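Local coordinates for protein alkyl hydroperoxide reductase AhpD (Legionella pneumophila, PDB 5DIK) that probably reduces peroxides as an alkylhydroperoxidase of the carboxymuconolactone decarboxylase family, using a CXXC cysteine pair, at residues G71-H76 against L106-E111; L63-Q68 against E92-A97; A44-G49 against T55-A60. One frame throughout, in Å; residues are numbered along the deposited sequence.

Contact 3 comes first along the chain. It closes the short connection between helix 32-46 and helix 53-66. Contact 2 then opens on the last turn of helix 53-66 and closes on helix 87-99. Contact 1 starts on helix 70-82, inside that second loop, and closes later, on helix 102-120. Contacts 1 and 2 therefore cross, whereas contact 3 stands in series before both. The crossed pair also touch, with centres about 8 Å apart, and tie four helices into one bundle. Contacts 1 and 3 lie on opposite sides of the chain's centre, yet His76 and Glu57 join their segments through a hydrogen bond.

Contact 1 (G71-H76 against L106-E111)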
ATOM      1  N   GLY A  71       8.640  12.561  -2.626  1.00 17.76           N
ATOM      2  CA  GLY A  71       8.429  13.461  -3.739  1.00 18.63           C
ATOM      3  C   GLY A  71       7.153  14.242  -3.675  1.00 18.41           C
ATOM      4  O   GLY A  71       7.164  15.480  -3.813  1.00 18.63           O
ATOM      5  N   CYS A  72       6.039  13.527  -3.477  1.00 17.83           N
ATOM      6  CA  CYS A  72       4.735  14.136  -3.318  0.50 17.65           C
ATOM      7  C   CYS A  72       4.725  15.068  -2.119  1.00 16.93           C
ATOM      8  O   CYS A  72       4.181  16.164  -2.177  1.00 17.07           O
ATOM      9  CB  CYS A  72       3.700  13.048  -3.051  0.50 18.32           C
ATOM     10  SG  CYS A  72       3.715  11.679  -4.234  0.50 19.00           S
ATOM     11  N   ILE A  73       5.361  14.629  -1.039  1.00 16.19           N
ATOM     12  CA  ILE A  73       5.403  15.462   0.188  1.00 16.79           C
ATOM     13  C   ILE A  73       6.112  16.804  -0.117  1.00 17.36           C
ATOM     14  O   ILE A  73       5.625  17.884   0.261  1.00 17.74           O
ATOM     15  CB  ILE A  73       6.061  14.708   1.362  1.00 17.46           C
ATOM     16  CG1 ILE A  73       5.090  13.642   1.875  1.00 17.27           C
ATOM     17  CG2 ILE A  73       6.391  15.656   2.528  1.00 18.48           C
ATOM     18  CD1 ILE A  73       5.735  12.643   2.819  1.00 18.07           C
ATOM     19  N   GLY A  74       7.220  16.720  -0.835  1.00 18.00           N
ATOM     20  CA  GLY A  74       7.976  17.897  -1.227  1.00 18.79           C
ATOM     21  C   GLY A  74       7.183  18.856  -2.091  1.00 19.58           C
ATOM     22  O   GLY A  74       7.079  20.043  -1.780  1.00 18.95           O
ATOM     23  N   PHE A  75       6.601  18.346  -3.172  1.00 17.68           N
ATOM     24  CA  PHE A  75       5.825  19.190  -4.057  1.00 18.37           C
ATOM     25  C   PHE A  75       4.609  19.803  -3.409  1.00 19.71           C
ATOM     26  O   PHE A  75       4.356  21.000  -3.600  1.00 17.53           O
ATOM     27  CB  PHE A  75       5.408  18.467  -5.351  1.00 18.61           C
ATOM     28  CG  PHE A  75       6.531  18.299  -6.343  1.00 20.05           C
ATOM     29  CD1 PHE A  75       7.064  19.403  -7.025  1.00 21.51           C
ATOM     30  CD2 PHE A  75       7.039  17.041  -6.643  1.00 19.83           C
ATOM     31  CE1 PHE A  75       8.114  19.255  -7.942  1.00 20.40           C
ATOM     32  CE2 PHE A  75       8.089  16.886  -7.552  1.00 20.94           C
ATOM     33  CZ  PHE A  75       8.616  17.994  -8.223  1.00 21.24           C
ATOM     34  N   HIS A  76       3.825  19.000  -2.672  1.00 18.26           N
ATOM     35  CA  HIS A  76       2.630  19.535  -2.044  1.00 19.50           C
ATOM     36  C   HIS A  76       2.934  20.510  -0.894  1.00 19.40           C
ATOM     37  O   HIS A  76       2.168  21.449  -0.691  1.00 18.37           O
ATOM     38  CB  HIS A  76       1.674  18.407  -1.639  1.00 19.65           C
ATOM     39  CG  HIS A  76       1.159  17.662  -2.827  1.00 20.11           C
ATOM     40  ND1 HIS A  76       0.477  18.289  -3.851  1.00 22.07           N
ATOM     41  CD2 HIS A  76       1.314  16.381  -3.212  1.00 22.30           C
ATOM     42  CE1 HIS A  76       0.198  17.416  -4.801  1.00 21.90           C
ATOM     43  NE2 HIS A  76       0.679  16.243  -4.432  1.00 23.88           N
ATOM     44  N   LEU A 106       2.885   8.656  11.151  1.00 16.06           N
ATOM     45  CA  LEU A 106       3.604   9.588  12.046  1.00 17.90           C
ATOM     46  C   LEU A 106       5.017   9.883  11.541  1.00 16.99           C
ATOM     47  O   LEU A 106       5.459  11.034  11.575  1.00 19.41           O
ATOM     48  CB  LEU A 106       3.627   9.034  13.462  1.00 18.59           C
ATOM     49  CG  LEU A 106       4.224   9.961  14.510  1.00 19.76           C
ATOM     50  CD1 LEU A 106       3.400  11.238  14.612  1.00 20.63           C
ATOM     51  CD2 LEU A 106       4.288   9.222  15.835  1.00 20.34           C
ATOM     52  N   MET A 107       5.715   8.870  11.037  1.00 18.73           N
ATOM     53  CA  MET A 107       7.056   9.048  10.445  1.00 18.50           C
ATOM     54  C   MET A 107       7.079   9.976   9.221  1.00 18.75           C
ATOM     55  O   MET A 107       7.939  10.863   9.099  1.00 15.40           O
ATOM     56  CB  MET A 107       7.664   7.715  10.020  1.00 19.92           C
ATOM     57  CG  MET A 107       7.740   6.645  11.089  1.00 21.90           C
ATOM     58  SD  MET A 107       8.797   7.056  12.523  1.00 22.03           S
ATOM     59  CE  MET A 107       7.654   7.768  13.666  1.00 23.69           C
ATOM     60  N   TYR A 108       6.116   9.808   8.316  1.00 16.50           N
ATOM     61  CA  TYR A 108       6.016  10.698   7.178  1.00 16.19           C
ATOM     62  C   TYR A 108       5.427  12.063   7.512  1.00 15.93           C
ATOM     63  O   TYR A 108       5.656  13.043   6.780  1.00 16.70           O
ATOM     64  CB  TYR A 108       5.294   9.990   5.990  1.00 16.95           C
ATOM     65  CG  TYR A 108       6.229   8.969   5.409  1.00 17.51           C
ATOM     66  CD1 TYR A 108       7.174   9.325   4.465  1.00 18.60           C
ATOM     67  CD2 TYR A 108       6.220   7.647   5.876  1.00 19.00           C
ATOM     68  CE1 TYR A 108       8.069   8.409   3.965  1.00 20.60           C
ATOM     69  CE2 TYR A 108       7.132   6.729   5.404  1.00 21.22           C
ATOM     70  CZ  TYR A 108       8.045   7.100   4.448  1.00 22.84           C
ATOM     71  OH  TYR A 108       8.936   6.165   3.960  1.00 27.77           O
ATOM     72  N   ALA A 109       4.663  12.154   8.596  1.00 15.23           N
ATOM     73  CA  ALA A 109       4.184  13.470   9.029  1.00 15.79           C
ATOM     74  C   ALA A 109       5.388  14.308   9.440  1.00 16.69           C
ATOM     75  O   ALA A 109       5.423  15.513   9.186  1.00 15.75           O
ATOM     76  CB  ALA A 109       3.192  13.331  10.166  1.00 16.53           C
ATOM     77  N   ALA A 110       6.361  13.666  10.081  1.00 16.31           N
ATOM     78  CA  ALA A 110       7.610  14.336  10.422  1.00 18.81           C
ATOM     79  C   ALA A 110       8.310  14.865   9.189  1.00 19.86           C
ATOM     80  O   ALA A 110       8.753  16.011   9.168  1.00 19.39           O
ATOM     81  CB  ALA A 110       8.528  13.415  11.208  1.00 19.22           C
ATOM     82  N   GLU A 111       8.368  14.065   8.130  1.00 19.68           N
ATOM     83  CA  GLU A 111       8.918  14.513   6.853  1.00 20.05           C
ATOM     84  C   GLU A 111       8.140  15.683   6.274  1.00 19.93           C
ATOM     85  O   GLU A 111       8.736  16.631   5.742  1.00 18.80           O
ATOM     86  CB  GLU A 111       8.928  13.368   5.813  1.00 23.46           C
ATOM     87  CG  GLU A 111       9.892  12.254   6.141  1.00 29.81           C
ATOM     88  CD  GLU A 111      10.473  11.566   4.903  1.00 38.59           C
ATOM     89  OE1 GLU A 111      10.120  11.918   3.732  1.00 43.34           O
ATOM     90  OE2 GLU A 111      11.311  10.656   5.101  1.00 45.64           O
TER
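Ile73 reaches across to Tyr108 and Glu111 with two separate branches. Its longer branch has CG1 beside the backbone N and runs on extended (chi2 167°). This carries CD1 out to the tyrosine. Ile73 CD1 lies 4.0 Å from CD1 of Tyr108, at the edge of the ring and near its plane, so the ring face is not what Ile73 covers. Ile73 CD1 also comes within 4.2 Å of Tyr108 CB, at the root of the ring. The two side chains cross at about a right angle. The shorter branch turns to the other helix's backbone, and Ile73 CG2 rests 4.1 Å from the carbonyl O of Glu111. The aliphatic base of Glu111 also nears the longer branch, with its CB 4.4 Å from Ile73 CD1. The contact is side-chain packing, apolar at the tyrosine, between helix 70-82 and helix 102-120 of the all-helical AhpD-like fold. Ile73 directly follows Cys72, which forms a disulfide with Cys69 in the CXXC motif. In relatives such a cysteine pair carries the redox chemistry, and it probably does so here. Ile73 also packs on Ala112 and Ala115 of helix 102-120 and on Ala64 of helix 53-66. Cys72 packs on Met107 of a neighbouring subunit.

Contact 2 (L63-Q68 against E92-A97)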
ATOM      1  N   LEU A  63      -2.788  12.667   1.644  1.00 13.99           N
ATOM      2  CA  LEU A  63      -2.618  11.516   0.770  1.00 14.89           C
ATOM      3  C   LEU A  63      -1.143  11.203   0.509  1.00 14.59           C
ATOM      4  O   LEU A  63      -0.741  10.045   0.467  1.00 13.33           O
ATOM      5  CB  LEU A  63      -3.328  11.778  -0.578  1.00 16.67           C
ATOM      6  CG  LEU A  63      -4.840  11.733  -0.527  1.00 18.85           C
ATOM      7  CD1 LEU A  63      -5.473  12.382  -1.754  1.00 21.07           C
ATOM      8  CD2 LEU A  63      -5.292  10.303  -0.457  1.00 19.60           C
ATOM      9  N   ALA A  64      -0.340  12.247   0.333  1.00 14.81           N
ATOM     10  CA  ALA A  64       1.099  12.073   0.175  1.00 15.09           C
ATOM     11  C   ALA A  64       1.781  11.412   1.369  1.00 14.26           C
ATOM     12  O   ALA A  64       2.699  10.601   1.187  1.00 14.80           O
ATOM     13  CB  ALA A  64       1.760  13.417  -0.148  1.00 15.90           C
ATOM     14  N   VAL A  65       1.336  11.774   2.577  1.00 14.14           N
ATOM     15  CA  VAL A  65       1.828  11.190   3.807  1.00 13.33           C
ATOM     16  C   VAL A  65       1.362   9.736   3.869  1.00 14.40           C
ATOM     17  O   VAL A  65       2.177   8.815   4.140  1.00 13.07           O
ATOM     18  CB  VAL A  65       1.391  12.020   5.027  1.00 14.14           C
ATOM     19  CG1 VAL A  65       1.580  11.282   6.348  1.00 13.55           C
ATOM     20  CG2 VAL A  65       2.133  13.349   5.021  1.00 14.56           C
ATOM     21  N   ALA A  66       0.078   9.521   3.612  1.00 14.46           N
ATOM     22  CA  ALA A  66      -0.467   8.159   3.658  1.00 15.42           C
ATOM     23  C   ALA A  66       0.200   7.240   2.653  1.00 15.81           C
ATOM     24  O   ALA A  66       0.425   6.090   2.955  1.00 16.80           O
ATOM     25  CB  ALA A  66      -1.975   8.157   3.430  1.00 15.64           C
ATOM     26  N   LYS A  67       0.559   7.767   1.483  1.00 17.16           N
ATOM     27  CA  LYS A  67       1.270   7.031   0.454  1.00 18.74           C
ATOM     28  C   LYS A  67       2.805   6.983   0.665  1.00 17.91           C
ATOM     29  O   LYS A  67       3.508   6.380  -0.134  1.00 16.33           O
ATOM     30  CB  LYS A  67       1.004   7.642  -0.929  1.00 20.06           C
ATOM     31  CG  LYS A  67      -0.444   7.538  -1.413  1.00 24.59           C
ATOM     32  CD  LYS A  67      -0.859   6.112  -1.665  1.00 28.98           C
ATOM     33  CE  LYS A  67      -0.331   5.524  -2.973  1.00 34.45           C
ATOM     34  NZ  LYS A  67      -0.664   4.068  -3.000  1.00 35.37           N
ATOM     35  N   GLN A  68       3.307   7.662   1.693  1.00 15.82           N
ATOM     36  CA  GLN A  68       4.734   7.594   2.053  1.00 16.82           C
ATOM     37  C   GLN A  68       5.616   7.954   0.871  1.00 16.41           C
ATOM     38  O   GLN A  68       6.609   7.301   0.616  1.00 16.42           O
ATOM     39  CB  GLN A  68       5.076   6.182   2.584  1.00 18.53           C
ATOM     40  CG  GLN A  68       4.173   5.780   3.734  1.00 18.22           C
ATOM     41  CD  GLN A  68       4.418   4.385   4.318  1.00 21.75           C
ATOM     42  OE1 GLN A  68       3.665   3.950   5.186  1.00 27.08           O
ATOM     43  NE2 GLN A  68       5.443   3.684   3.847  1.00 21.00           N
ATOM     44  N   GLU A  92      -2.969  19.905  11.494  1.00 19.72           N
ATOM     45  CA  GLU A  92      -4.242  19.237  11.669  1.00 21.43           C
ATOM     46  C   GLU A  92      -4.488  18.215  10.563  1.00 19.88           C
ATOM     47  O   GLU A  92      -5.085  17.159  10.809  1.00 18.66           O
ATOM     48  CB  GLU A  92      -5.382  20.240  11.806  1.00 25.15           C
ATOM     49  CG  GLU A  92      -5.246  20.996  13.146  1.00 27.38           C
ATOM     50  CD  GLU A  92      -6.434  21.842  13.534  1.00 33.51           C
ATOM     51  OE1 GLU A  92      -7.531  21.664  12.926  1.00 35.34           O
ATOM     52  OE2 GLU A  92      -6.259  22.705  14.455  1.00 33.48           O
ATOM     53  N   THR A  93      -4.006  18.528   9.378  1.00 17.17           N
ATOM     54  CA  THR A  93      -4.089  17.591   8.281  1.00 19.16           C
ATOM     55  C   THR A  93      -3.215  16.368   8.545  1.00 16.77           C
ATOM     56  O   THR A  93      -3.621  15.220   8.315  1.00 16.57           O
ATOM     57  CB  THR A  93      -3.722  18.263   6.969  1.00 20.79           C
ATOM     58  OG1 THR A  93      -4.547  19.430   6.799  1.00 25.06           O
ATOM     59  CG2 THR A  93      -3.997  17.337   5.843  1.00 20.97           C
ATOM     60  N   LEU A  94      -2.018  16.599   9.046  1.00 15.76           N
ATOM     61  CA  LEU A  94      -1.119  15.508   9.432  1.00 15.61           C
ATOM     62  C   LEU A  94      -1.699  14.643  10.560  1.00 15.90           C
ATOM     63  O   LEU A  94      -1.550  13.412  10.548  1.00 15.51           O
ATOM     64  CB  LEU A  94       0.259  16.068   9.827  1.00 16.51           C
ATOM     65  CG  LEU A  94       0.960  16.798   8.702  1.00 17.61           C
ATOM     66  CD1 LEU A  94       2.298  17.366   9.139  1.00 17.03           C
ATOM     67  CD2 LEU A  94       1.171  15.900   7.488  1.00 18.12           C
ATOM     68  N   GLY A  95      -2.432  15.260  11.490  1.00 15.20           N
ATOM     69  CA  GLY A  95      -3.108  14.535  12.525  1.00 15.50           C
ATOM     70  C   GLY A  95      -4.108  13.549  11.955  1.00 16.17           C
ATOM     71  O   GLY A  95      -4.245  12.424  12.463  1.00 15.35           O
ATOM     72  N   MET A  96      -4.836  13.962  10.918  1.00 15.72           N
ATOM     73  CA  MET A  96      -5.772  13.039  10.265  1.00 16.76           C
ATOM     74  C   MET A  96      -5.048  11.849   9.607  1.00 16.01           C
ATOM     75  O   MET A  96      -5.502  10.713   9.703  1.00 15.77           O
ATOM     76  CB  MET A  96      -6.641  13.777   9.241  1.00 16.99           C
ATOM     77  CG  MET A  96      -7.665  14.697   9.873  1.00 18.61           C
ATOM     78  SD  MET A  96      -8.740  13.873  11.054  1.00 20.87           S
ATOM     79  CE  MET A  96      -9.566  12.689   9.957  1.00 19.74           C
ATOM     80  N   ALA A  97      -3.902  12.108   8.993  1.00 14.89           N
ATOM     81  CA  ALA A  97      -3.089  11.049   8.404  1.00 14.76           C
ATOM     82  C   ALA A  97      -2.632  10.051   9.474  1.00 14.45           C
ATOM     83  O   ALA A  97      -2.651   8.848   9.237  1.00 14.22           O
ATOM     84  CB  ALA A  97      -1.881  11.648   7.685  1.00 14.95           C
TER
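Val65 meets helix 87-99 with both of its methyls, one for each of two residues. All the packing is apolar. Val65 CG1 lies anti to the backbone N (chi1 166°) and comes 3.7 Å from Ala97 CB, methyl against methyl. Val65 CG2, beside the backbone N, meets CD2 of Leu94, also at 3.7 Å. Leu94 does not start out facing Val65. Its extended side chain brings only the end of one branch over, and the two side chains cross at about a right angle. Ala97 and Leu94 are about one helical turn apart, so the forked valine spans that turn. This joins helix 53-66 to helix 87-99 within the helical bundle of the AhpD-like fold. Helix 53-66 ends just past Val65 in a Schellman motif. Gln68 has positive phi, and one of the motif's two bonds back into the last turn runs from Gln68 N to Val65 O, 2.9 Å. The chain then turns toward the cysteine pair. Around the valine, Tyr108 of helix 102-120 packs on Val65, and Ala112 packs on Leu94. At the subunit interface, Gln68 NE2 bonds to Lys67 O of a neighbouring subunit.

Contact 3 (A44-G49 against T55-A60); sequences AATKDG and TKELIA
Lys56 stretches its side chain over the C-terminal end of helix 32-46, to a carbonyl of its last turn (Ala45) and one just beyond it (Lys47). Beyond CG the chain is fully extended, which brings the ammonium group to both oxygens. Lys56 NZ gives a hydrogen bond of 2.6 Å to the O of Lys47. The donor lies in the carbonyl plane, with a C=O...N angle of 160°. The second bond, from Lys56 NZ to the O of Ala45, is longer at 3.2 Å, and its donor stands above the carbonyl plane. Lys56 CD passes 3.2 Å from Ala45 O. A water accepts a third bond from Lys56 NZ, at 2.7 Å, and a further one from Lys47 NZ at 3.2 Å. Lys56 NZ also makes a long, weak ion pair with Glu92 OE1 of a neighbouring subunit. The ammonium is thus held at and just past the C-terminal end of helix 32-46, where the helix dipole would probably favour a positive charge. Beside this site, Thr46 CG2 approaches Glu57 OE2 loosely at 4.1 Å. The bend at chi2 (-62°) brings that carboxylate nearer. The polar ends of both residues are engaged differently: Thr46 OG1 bonds to Ala42 O, and Glu57 OE1 to His76 ND1. The contact spans the turn between helix 32-46 and helix 53-66, with helix 70-82 packed against Glu57 and Met96 of a neighbouring subunit against Thr46.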
ATOM      1  N   ALA A  44      -8.097  19.577 -13.361  1.00 21.33           N
ATOM      2  CA  ALA A  44      -9.503  19.350 -13.055  1.00 21.96           C
ATOM      3  C   ALA A  44      -9.673  19.008 -11.584  1.00 21.03           C
ATOM      4  O   ALA A  44     -10.598  19.504 -10.949  1.00 20.13           O
ATOM      5  CB  ALA A  44     -10.080  18.241 -13.897  1.00 21.79           C
ATOM      6  N   ALA A  45      -8.757  18.213 -11.025  1.00 18.15           N
ATOM      7  CA  ALA A  45      -8.853  17.823  -9.630  1.00 17.76           C
ATOM      8  C   ALA A  45      -8.615  18.962  -8.651  1.00 17.69           C
ATOM      9  O   ALA A  45      -9.268  19.012  -7.601  1.00 17.44           O
ATOM     10  CB  ALA A  45      -7.888  16.685  -9.332  1.00 17.54           C
ATOM     11  N   THR A  46      -7.669  19.847  -8.962  1.00 19.03           N
ATOM     12  CA  THR A  46      -7.220  20.891  -8.026  1.00 21.97           C
ATOM     13  C   THR A  46      -7.855  22.270  -8.216  1.00 22.85           C
ATOM     14  O   THR A  46      -7.595  23.165  -7.423  1.00 28.12           O
ATOM     15  CB  THR A  46      -5.702  21.104  -8.124  1.00 20.71           C
ATOM     16  OG1 THR A  46      -5.385  21.410  -9.486  1.00 20.58           O
ATOM     17  CG2 THR A  46      -4.955  19.850  -7.681  1.00 21.56           C
ATOM     18  N   LYS A  47      -8.700  22.420  -9.207  1.00 24.30           N
ATOM     19  CA  LYS A  47      -9.324  23.729  -9.448  1.00 29.22           C
ATOM     20  C   LYS A  47     -10.260  24.139  -8.305  1.00 26.69           C
ATOM     21  O   LYS A  47     -10.866  23.294  -7.616  1.00 21.47           O
ATOM     22  CB  LYS A  47     -10.085  23.738 -10.763  1.00 32.86           C
ATOM     23  CG  LYS A  47     -11.362  22.918 -10.772  1.00 36.98           C
ATOM     24  CD  LYS A  47     -12.013  22.945 -12.156  1.00 42.71           C
ATOM     25  CE  LYS A  47     -12.961  21.766 -12.357  1.00 47.90           C
ATOM     26  NZ  LYS A  47     -14.081  21.781 -11.369  1.00 52.96           N
ATOM     27  N   ASP A  48     -10.377  25.445  -8.107  1.00 25.70           N
ATOM     28  CA  ASP A  48     -11.282  25.997  -7.089  1.00 25.83           C
ATOM     29  C   ASP A  48     -12.732  25.583  -7.353  1.00 22.77           C
ATOM     30  O   ASP A  48     -13.187  25.604  -8.482  1.00 23.65           O
ATOM     31  CB  ASP A  48     -11.209  27.523  -7.105  1.00 29.05           C
ATOM     32  CG  ASP A  48     -10.140  28.067  -6.218  1.00 34.23           C
ATOM     33  OD1 ASP A  48     -10.215  27.851  -4.993  1.00 36.97           O
ATOM     34  OD2 ASP A  48      -9.208  28.718  -6.747  1.00 43.08           O
ATOM     35  N   GLY A  49     -13.441  25.201  -6.306  1.00 20.07           N
ATOM     36  CA  GLY A  49     -14.844  24.869  -6.402  1.00 20.42           C
ATOM     37  C   GLY A  49     -15.481  25.014  -5.056  1.00 19.15           C
ATOM     38  O   GLY A  49     -15.200  25.963  -4.334  1.00 19.06           O
ATOM     39  N   THR A  55      -7.558  24.048   0.494  1.00 18.12           N
ATOM     40  CA  THR A  55      -8.180  22.877   1.097  1.00 18.48           C
ATOM     41  C   THR A  55      -7.848  21.614   0.315  1.00 17.70           C
ATOM     42  O   THR A  55      -7.551  20.585   0.924  1.00 16.02           O
ATOM     43  CB  THR A  55      -9.704  23.037   1.228  1.00 19.55           C
ATOM     44  OG1 THR A  55      -9.980  24.166   2.050  1.00 19.85           O
ATOM     45  CG2 THR A  55     -10.359  21.813   1.873  1.00 20.46           C
ATOM     46  N   LYS A  56      -7.967  21.678  -1.023  1.00 16.14           N
ATOM     47  CA  LYS A  56      -7.597  20.567  -1.883  1.00 16.36           C
ATOM     48  C   LYS A  56      -6.138  20.184  -1.729  1.00 16.96           C
ATOM     49  O   LYS A  56      -5.811  18.986  -1.688  1.00 14.42           O
ATOM     50  CB  LYS A  56      -7.936  20.838  -3.348  1.00 16.86           C
ATOM     51  CG  LYS A  56      -9.425  20.826  -3.584  1.00 17.96           C
ATOM     52  CD  LYS A  56      -9.748  20.936  -5.049  1.00 19.15           C
ATOM     53  CE  LYS A  56     -11.245  21.114  -5.228  1.00 22.11           C
ATOM     54  NZ  LYS A  56     -11.583  20.976  -6.644  1.00 25.18           N
ATOM     55  N   GLU A  57      -5.251  21.161  -1.561  1.00 16.43           N
ATOM     56  CA  GLU A  57      -3.862  20.817  -1.323  1.00 18.67           C
ATOM     57  C   GLU A  57      -3.593  20.188   0.033  1.00 16.72           C
ATOM     58  O   GLU A  57      -2.634  19.416   0.146  1.00 16.93           O
ATOM     59  CB  GLU A  57      -2.919  22.028  -1.444  1.00 22.32           C
ATOM     60  CG  GLU A  57      -2.608  22.363  -2.864  1.00 28.25           C
ATOM     61  CD  GLU A  57      -1.889  21.260  -3.629  1.00 27.61           C
ATOM     62  OE1 GLU A  57      -0.839  20.750  -3.198  1.00 33.22           O
ATOM     63  OE2 GLU A  57      -2.343  20.996  -4.735  1.00 30.59           O
ATOM     64  N   LEU A  58      -4.358  20.572   1.057  1.00 15.83           N
ATOM     65  CA  LEU A  58      -4.283  19.922   2.342  1.00 15.91           C
ATOM     66  C   LEU A  58      -4.672  18.440   2.190  1.00 15.77           C
ATOM     67  O   LEU A  58      -4.029  17.562   2.776  1.00 14.90           O
ATOM     68  CB  LEU A  58      -5.137  20.641   3.386  1.00 16.75           C
ATOM     69  CG  LEU A  58      -4.585  22.004   3.814  1.00 18.64           C
ATOM     70  CD1 LEU A  58      -5.604  22.765   4.619  1.00 19.41           C
ATOM     71  CD2 LEU A  58      -3.285  21.852   4.601  1.00 19.40           C
ATOM     72  N   ILE A  59      -5.695  18.162   1.386  1.00 14.58           N
ATOM     73  CA  ILE A  59      -6.070  16.784   1.082  1.00 15.20           C
ATOM     74  C   ILE A  59      -4.935  16.055   0.368  1.00 14.39           C
ATOM     75  O   ILE A  59      -4.589  14.927   0.745  1.00 14.91           O
ATOM     76  CB  ILE A  59      -7.364  16.726   0.252  1.00 15.83           C
ATOM     77  CG1 ILE A  59      -8.533  17.248   1.094  1.00 17.14           C
ATOM     78  CG2 ILE A  59      -7.642  15.304  -0.255  1.00 15.64           C
ATOM     79  CD1 ILE A  59      -9.754  17.573   0.249  1.00 18.09           C
ATOM     80  N   ALA A  60      -4.320  16.702  -0.615  1.00 14.01           N
ATOM     81  CA  ALA A  60      -3.181  16.109  -1.333  1.00 14.71           C
ATOM     82  C   ALA A  60      -2.032  15.794  -0.373  1.00 14.18           C
ATOM     83  O   ALA A  60      -1.409  14.750  -0.494  1.00 13.97           O
ATOM     84  CB  ALA A  60      -2.705  17.012  -2.455  1.00 14.57           C
TER
HETATM   85  O   HOH W   1     -13.704  21.758  -8.188  1.00 34.51           O